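Local coordinates for YueI protein (Bacillus subtilis, PDB 2OHW), which is of unknown function and belongs to the DUF1694 family, folding as a small single-chain domain around a four-stranded mixed beta sheet, at residues Leu28-Leu33 against Leu68-Leu73; Glu35-Ala40 against Gly105-Ala110. All blocks are in the same frame, centred on the assembly; numbering follows the deposited sequence.

Both contacts are built on one mixed sheet, in which strand 104-110 lies between 37-42 and 65-70. Contact 2 is a strand pairing within that sheet, 37-42 against 104-110; contact 1 is the turn after helix 22-28 packed on the neighbouring strand 65-70. Their centres are about 9 Å apart, and they meet directly. L68 N lies 2.8 Å from V107 O and N70 N 2.9 Å from G105 O, both probable hydrogen bonds that join strands 65-70 and 104-110. Packing adds to this: F29 CD1 rests 3.8 Å from V37 CG2, and S32 OG 3.6 Å from A109 CB. Along the chain the segments of the two contacts alternate.

Contact 1: residues Leu28-Leu33 against Leu68-Leu73; sequences LFLGSL and LINGEL
A type I' beta turn, F29 to S32, just past helix 22-28, sets L30 against the last residues of strand 65-70. No hydrogen bond crosses here; the contact is van der Waals packing, leucine methyls against backbone carbonyls, amides and side chains. L30 points at the strand with CG anti to its carbonyl carbon (chi1 -62°), and both methyls come from the same side. CD1 lies over the backbone, 3.7 Å from N70 N. CD2 rests 4.0 Å from N70 CB, the L30 and N70 side chains crossing at about a right angle. L68 CD1 sits against the carbonyls of the turn, 3.5 Å from L30 O with F29 O close by, and 4.2 Å from S32 CB. The turn is closed by S32 N to F29 O, 3.1 Å. At the far end N70 OD1 accepts from E72 N at 2.9 Å, an Asx turn, with the donor above the carbonyl plane. An alanine at L30 would remove both methyls and would probably loosen the turn's packing against L68 and N70. Every touching residue is buried: packing joins turn to strand, while the N70 amide finds its partners in its own turn and, through ND2, L104 O.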
ATOM      1  N   LEU A  28       5.685  -8.250   0.941  1.00 17.32           N
ATOM      2  CA  LEU A  28       4.351  -7.742   1.292  1.00 15.70           C
ATOM      3  C   LEU A  28       4.078  -6.360   0.670  1.00 15.00           C
ATOM      4  O   LEU A  28       3.009  -6.130   0.082  1.00 14.84           O
ATOM      5  CB  LEU A  28       4.154  -7.688   2.810  1.00 16.49           C
ATOM      6  CG  LEU A  28       2.829  -7.078   3.317  1.00 17.01           C
ATOM      7  CD1 LEU A  28       1.597  -7.809   2.831  1.00 18.13           C
ATOM      8  CD2 LEU A  28       2.829  -7.029   4.846  1.00 16.55           C
ATOM      9  N   PHE A  29       5.042  -5.450   0.827  1.00 14.90           N
ATOM     10  CA  PHE A  29       4.847  -4.040   0.499  1.00 15.02           C
ATOM     11  C   PHE A  29       5.294  -3.616  -0.902  1.00 15.90           C
ATOM     12  O   PHE A  29       5.761  -2.481  -1.106  1.00 15.90           O
ATOM     13  CB  PHE A  29       5.490  -3.160   1.577  1.00 14.98           C
ATOM     14  CG  PHE A  29       4.838  -3.301   2.934  1.00 13.92           C
ATOM     15  CD1 PHE A  29       3.570  -2.767   3.166  1.00 13.78           C
ATOM     16  CD2 PHE A  29       5.493  -3.944   3.969  1.00 15.42           C
ATOM     17  CE1 PHE A  29       2.965  -2.902   4.425  1.00 13.78           C
ATOM     18  CE2 PHE A  29       4.903  -4.068   5.228  1.00 14.48           C
ATOM     19  CZ  PHE A  29       3.637  -3.556   5.453  1.00 13.63           C
ATOM     20  N   LEU A  30       5.127  -4.526  -1.864  1.00 16.00           N
ATOM     21  CA  LEU A  30       5.395  -4.227  -3.282  1.00 16.28           C
ATOM     22  C   LEU A  30       6.820  -3.724  -3.504  1.00 16.55           C
ATOM     23  O   LEU A  30       7.068  -2.855  -4.349  1.00 16.82           O
ATOM     24  CB  LEU A  30       4.369  -3.221  -3.834  1.00 16.47           C
ATOM     25  CG  LEU A  30       2.908  -3.682  -3.823  1.00 16.89           C
ATOM     26  CD1 LEU A  30       1.971  -2.538  -4.235  1.00 17.66           C
ATOM     27  CD2 LEU A  30       2.719  -4.883  -4.729  1.00 18.04           C
ATOM     28  N   GLY A  31       7.743  -4.301  -2.739  1.00 16.99           N
ATOM     29  CA  GLY A  31       9.172  -4.023  -2.878  1.00 18.02           C
ATOM     30  C   GLY A  31       9.734  -3.072  -1.842  1.00 19.40           C
ATOM     31  O   GLY A  31      10.957  -2.959  -1.725  1.00 20.63           O
ATOM     32  N   SER A  32       8.864  -2.389  -1.089  1.00 19.23           N
ATOM     33  CA  SER A  32       9.310  -1.431  -0.073  1.00 19.36           C
ATOM     34  C   SER A  32       9.570  -2.079   1.281  1.00 19.09           C
ATOM     35  O   SER A  32       8.968  -3.105   1.628  1.00 19.60           O
ATOM     36  CB  SER A  32       8.270  -0.319   0.109  1.00 19.33           C
ATOM     37  OG  SER A  32       8.707   0.626   1.085  1.00 20.36           O
ATOM     38  N   LEU A  33      10.479  -1.481   2.053  1.00 18.42           N
ATOM     39  CA  LEU A  33      10.645  -1.870   3.454  1.00 18.22           C
ATOM     40  C   LEU A  33       9.536  -1.243   4.304  1.00 16.82           C
ATOM     41  O   LEU A  33       9.048  -0.153   4.004  1.00 16.84           O
ATOM     42  CB  LEU A  33      12.022  -1.421   3.985  1.00 19.03           C
ATOM     43  CG  LEU A  33      13.273  -2.122   3.425  1.00 20.78           C
ATOM     44  CD1 LEU A  33      14.547  -1.614   4.094  1.00 23.98           C
ATOM     45  CD2 LEU A  33      13.161  -3.627   3.555  1.00 23.50           C
ATOM     46  N   LEU A  68       3.206   2.972  -5.454  1.00 13.69           N
ATOM     47  CA  LEU A  68       3.438   1.612  -5.938  1.00 13.96           C
ATOM     48  C   LEU A  68       2.079   0.927  -6.118  1.00 14.34           C
ATOM     49  O   LEU A  68       1.228   0.988  -5.211  1.00 14.63           O
ATOM     50  CB  LEU A  68       4.267   0.821  -4.930  1.00 13.81           C
ATOM     51  CG  LEU A  68       5.641   1.407  -4.543  1.00 14.49           C
ATOM     52  CD1 LEU A  68       6.336   0.514  -3.522  1.00 16.24           C
ATOM     53  CD2 LEU A  68       6.520   1.572  -5.779  1.00 17.09           C
ATOM     54  N   ILE A  69       1.885   0.293  -7.282  1.00 14.00           N
ATOM     55  CA  ILE A  69       0.602  -0.313  -7.652  1.00 14.15           C
ATOM     56  C   ILE A  69       0.848  -1.775  -7.982  1.00 14.38           C
ATOM     57  O   ILE A  69       1.755  -2.103  -8.750  1.00 15.12           O
ATOM     58  CB  ILE A  69       0.020   0.387  -8.880  1.00 14.58           C
ATOM     59  CG1 ILE A  69      -0.290   1.845  -8.563  1.00 15.13           C
ATOM     60  CG2 ILE A  69      -1.237  -0.331  -9.380  1.00 16.13           C
ATOM     61  CD1 ILE A  69      -0.356   2.717  -9.816  1.00 16.73           C
ATOM     62  N   ASN A  70       0.028  -2.655  -7.421  1.00 14.11           N
ATOM     63  CA  ASN A  70       0.091  -4.070  -7.695  1.00 14.80           C
ATOM     64  C   ASN A  70      -0.377  -4.372  -9.119  1.00 15.72           C
ATOM     65  O   ASN A  70      -1.545  -4.172  -9.434  1.00 15.58           O
ATOM     66  CB  ASN A  70      -0.819  -4.795  -6.697  1.00 15.06           C
ATOM     67  CG  ASN A  70      -0.656  -6.281  -6.729  1.00 16.21           C
ATOM     68  OD1 ASN A  70      -0.362  -6.863  -7.778  1.00 16.97           O
ATOM     69  ND2 ASN A  70      -0.870  -6.921  -5.582  1.00 18.90           N
ATOM     70  N   GLY A  71       0.530  -4.873  -9.962  1.00 16.11           N
ATOM     71  CA  GLY A  71       0.236  -5.189 -11.363  1.00 16.81           C
ATOM     72  C   GLY A  71      -0.795  -6.285 -11.579  1.00 17.42           C
ATOM     73  O   GLY A  71      -1.237  -6.493 -12.718  1.00 17.68           O
ATOM     74  N   GLU A  72      -1.201  -6.986 -10.517  1.00 16.50           N
ATOM     75  CA  GLU A  72      -2.295  -7.955 -10.674  1.00 17.25           C
ATOM     76  C   GLU A  72      -3.632  -7.268 -10.949  1.00 16.62           C
ATOM     77  O   GLU A  72      -4.565  -7.897 -11.470  1.00 16.32           O
ATOM     78  CB  GLU A  72      -2.447  -8.830  -9.437  1.00 17.90           C
ATOM     79  CG  GLU A  72      -1.175  -9.543  -9.074  1.00 23.51           C
ATOM     80  CD  GLU A  72      -1.332 -11.026  -9.007  1.00 29.75           C
ATOM     81  OE1 GLU A  72      -2.444 -11.519  -8.718  1.00 34.17           O
ATOM     82  OE2 GLU A  72      -0.320 -11.713  -9.246  1.00 34.41           O
ATOM     83  N   LEU A  73      -3.729  -5.995 -10.545  1.00 16.11           N
ATOM     84  CA  LEU A  73      -4.922  -5.187 -10.749  1.00 16.15           C
ATOM     85  C   LEU A  73      -5.011  -4.706 -12.194  1.00 15.65           C
ATOM     86  O   LEU A  73      -3.994  -4.455 -12.828  1.00 15.60           O
ATOM     87  CB  LEU A  73      -4.882  -3.966  -9.822  1.00 16.05           C
ATOM     88  CG  LEU A  73      -4.993  -4.259  -8.324  1.00 16.49           C
ATOM     89  CD1 LEU A  73      -4.674  -2.973  -7.561  1.00 20.32           C
ATOM     90  CD2 LEU A  73      -6.393  -4.744  -8.009  1.00 18.70           C
TER

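Contact 2: residues Glu35-Ala40 against Gly105-Ala110; sequences ERVVLA and GIVIAA
Segments 35-40 and 105-110 run antiparallel, their touching parts 159° apart in direction, with the register slipping by one residue between V37 and L39. The slip centres on I108 O, which takes V38 N at 2.8 Å, nearly along its C=O axis, and also L39 N in a weak bond of 3.4 Å. Two more bonds flank it: A110 N to R36 O, in the carbonyl plane, and I108 N to L39 O, both 2.8 Å. V37 and A40 share one face with V107 and A109. There V37 CG2 meets V107 CG1 at 4.1 Å, the two side chains crossing near a right angle, and A40 CB comes up beside V107 CG2. L39 and I108 occupy the other face, where their tips come together, L39 CD2 4.3 Å from I108 CD1, and helix 53-60 packs on both through A55, E58 and L59. V38, at the bulge, turns its CB toward I108 CG2, 4.1 Å away, and its CG2 toward A110 CB. R36, bent at chi2 (-144°), lays its aliphatic part along the strand end with CD 3.3 Å from A110 O, and its NH1 forms a salt bridge with E35 OE2. V38 and L39 both facing I108 make a classic beta bulge, here in the pairing of outermost strand 37-42 with strand 104-110 of the mixed sheet.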
ATOM      1  N   GLU A  35       9.701   0.304   7.028  1.00 17.03           N
ATOM      2  CA  GLU A  35      10.080   1.606   7.568  1.00 18.19           C
ATOM      3  C   GLU A  35       9.816   2.760   6.596  1.00 17.07           C
ATOM      4  O   GLU A  35       9.801   3.915   7.019  1.00 17.08           O
ATOM      5  CB  GLU A  35      11.562   1.616   8.002  1.00 18.28           C
ATOM      6  CG  GLU A  35      12.553   1.530   6.865  1.00 20.67           C
ATOM      7  CD  GLU A  35      13.994   1.444   7.341  1.00 22.76           C
ATOM      8  OE1 GLU A  35      14.214   1.166   8.536  1.00 28.04           O
ATOM      9  OE2 GLU A  35      14.898   1.648   6.506  1.00 28.90           O
ATOM     10  N   ARG A  36       9.629   2.445   5.312  1.00 16.71           N
ATOM     11  CA  ARG A  36       9.392   3.484   4.308  1.00 16.59           C
ATOM     12  C   ARG A  36       7.904   3.663   3.945  1.00 16.31           C
ATOM     13  O   ARG A  36       7.532   4.586   3.210  1.00 15.49           O
ATOM     14  CB  ARG A  36      10.244   3.204   3.068  1.00 17.76           C
ATOM     15  CG  ARG A  36      11.779   3.114   3.387  1.00 19.34           C
ATOM     16  CD  ARG A  36      12.621   3.702   2.285  1.00 25.12           C
ATOM     17  NE  ARG A  36      14.076   3.450   2.337  1.00 27.81           N
ATOM     18  CZ  ARG A  36      14.858   3.291   3.412  1.00 32.97           C
ATOM     19  NH1 ARG A  36      14.388   3.360   4.649  1.00 35.20           N
ATOM     20  NH2 ARG A  36      16.160   3.067   3.235  1.00 35.28           N
ATOM     21  N   VAL A  37       7.048   2.803   4.483  1.00 16.17           N
ATOM     22  CA  VAL A  37       5.647   2.828   4.089  1.00 15.80           C
ATOM     23  C   VAL A  37       4.908   3.968   4.783  1.00 16.30           C
ATOM     24  O   VAL A  37       4.973   4.109   6.012  1.00 15.67           O
ATOM     25  CB  VAL A  37       4.955   1.480   4.364  1.00 15.29           C
ATOM     26  CG1 VAL A  37       3.483   1.560   3.995  1.00 16.15           C
ATOM     27  CG2 VAL A  37       5.644   0.345   3.578  1.00 15.01           C
ATOM     28  N   VAL A  38       4.198   4.762   3.982  1.00 15.94           N
ATOM     29  CA  VAL A  38       3.351   5.842   4.456  1.00 16.75           C
ATOM     30  C   VAL A  38       1.890   5.390   4.558  1.00 16.25           C
ATOM     31  O   VAL A  38       1.195   5.747   5.504  1.00 16.93           O
ATOM     32  CB  VAL A  38       3.464   7.069   3.504  1.00 17.24           C
ATOM     33  CG1 VAL A  38       2.470   8.147   3.873  1.00 20.29           C
ATOM     34  CG2 VAL A  38       4.891   7.631   3.537  1.00 19.13           C
ATOM     35  N   LEU A  39       1.425   4.595   3.595  1.00 15.85           N
ATOM     36  CA  LEU A  39       0.047   4.111   3.601  1.00 16.18           C
ATOM     37  C   LEU A  39      -0.029   2.907   2.682  1.00 16.08           C
ATOM     38  O   LEU A  39       0.660   2.844   1.658  1.00 15.71           O
ATOM     39  CB  LEU A  39      -0.916   5.198   3.123  1.00 17.52           C
ATOM     40  CG  LEU A  39      -2.426   5.017   3.389  1.00 19.14           C
ATOM     41  CD1 LEU A  39      -2.766   5.377   4.847  1.00 22.33           C
ATOM     42  CD2 LEU A  39      -3.169   5.946   2.462  1.00 21.90           C
ATOM     43  N   ALA A  40      -0.869   1.944   3.043  1.00 15.26           N
ATOM     44  CA  ALA A  40      -1.101   0.783   2.200  1.00 15.86           C
ATOM     45  C   ALA A  40      -2.595   0.506   2.144  1.00 16.15           C
ATOM     46  O   ALA A  40      -3.294   0.657   3.156  1.00 17.26           O
ATOM     47  CB  ALA A  40      -0.351  -0.408   2.747  1.00 16.12           C
ATOM     48  N   GLY A 105      -2.832  -3.699  -2.623  1.00 13.98           N
ATOM     49  CA  GLY A 105      -3.101  -3.163  -3.960  1.00 13.74           C
ATOM     50  C   GLY A 105      -2.277  -1.932  -4.271  1.00 14.11           C
ATOM     51  O   GLY A 105      -1.802  -1.761  -5.386  1.00 14.34           O
ATOM     52  N   ILE A 106      -2.106  -1.070  -3.277  1.00 14.45           N
ATOM     53  CA  ILE A 106      -1.374   0.177  -3.443  1.00 14.64           C
ATOM     54  C   ILE A 106      -0.533   0.376  -2.200  1.00 13.64           C
ATOM     55  O   ILE A 106      -0.987   0.060  -1.083  1.00 13.78           O
ATOM     56  CB  ILE A 106      -2.355   1.367  -3.653  1.00 15.51           C
ATOM     57  CG1 ILE A 106      -2.724   1.457  -5.140  1.00 17.53           C
ATOM     58  CG2 ILE A 106      -1.832   2.662  -3.046  1.00 20.34           C
ATOM     59  CD1 ILE A 106      -3.825   2.419  -5.435  1.00 21.64           C
ATOM     60  N   VAL A 107       0.708   0.821  -2.398  1.00 13.04           N
ATOM     61  CA  VAL A 107       1.577   1.219  -1.284  1.00 13.35           C
ATOM     62  C   VAL A 107       2.173   2.575  -1.634  1.00 14.08           C
ATOM     63  O   VAL A 107       2.733   2.741  -2.715  1.00 14.57           O
ATOM     64  CB  VAL A 107       2.722   0.203  -1.056  1.00 13.67           C
ATOM     65  CG1 VAL A 107       3.707   0.700  -0.005  1.00 13.95           C
ATOM     66  CG2 VAL A 107       2.168  -1.164  -0.648  1.00 15.13           C
ATOM     67  N   ILE A 108       2.025   3.543  -0.735  1.00 13.97           N
ATOM     68  CA  ILE A 108       2.713   4.819  -0.862  1.00 14.80           C
ATOM     69  C   ILE A 108       3.970   4.706  -0.024  1.00 14.82           C
ATOM     70  O   ILE A 108       3.887   4.500   1.191  1.00 14.76           O
ATOM     71  CB  ILE A 108       1.836   6.004  -0.409  1.00 14.61           C
ATOM     72  CG1 ILE A 108       0.565   6.066  -1.270  1.00 15.13           C
ATOM     73  CG2 ILE A 108       2.621   7.336  -0.496  1.00 16.01           C
ATOM     74  CD1 ILE A 108      -0.532   7.024  -0.791  1.00 16.92           C
ATOM     75  N   ALA A 109       5.127   4.795  -0.673  1.00 15.71           N
ATOM     76  CA  ALA A 109       6.413   4.585   0.003  1.00 17.13           C
ATOM     77  C   ALA A 109       7.288   5.809  -0.142  1.00 17.60           C
ATOM     78  O   ALA A 109       7.429   6.356  -1.239  1.00 17.42           O
ATOM     79  CB  ALA A 109       7.120   3.368  -0.577  1.00 17.91           C
ATOM     80  N   ALA A 110       7.891   6.217   0.965  1.00 18.40           N
ATOM     81  CA  ALA A 110       8.867   7.305   0.965  1.00 19.46           C
ATOM     82  C   ALA A 110      10.238   6.810   0.512  1.00 21.04           C
ATOM     83  O   ALA A 110      10.526   5.607   0.517  1.00 21.04           O
ATOM     84  CB  ALA A 110       8.955   7.932   2.347  1.00 20.02           C
TER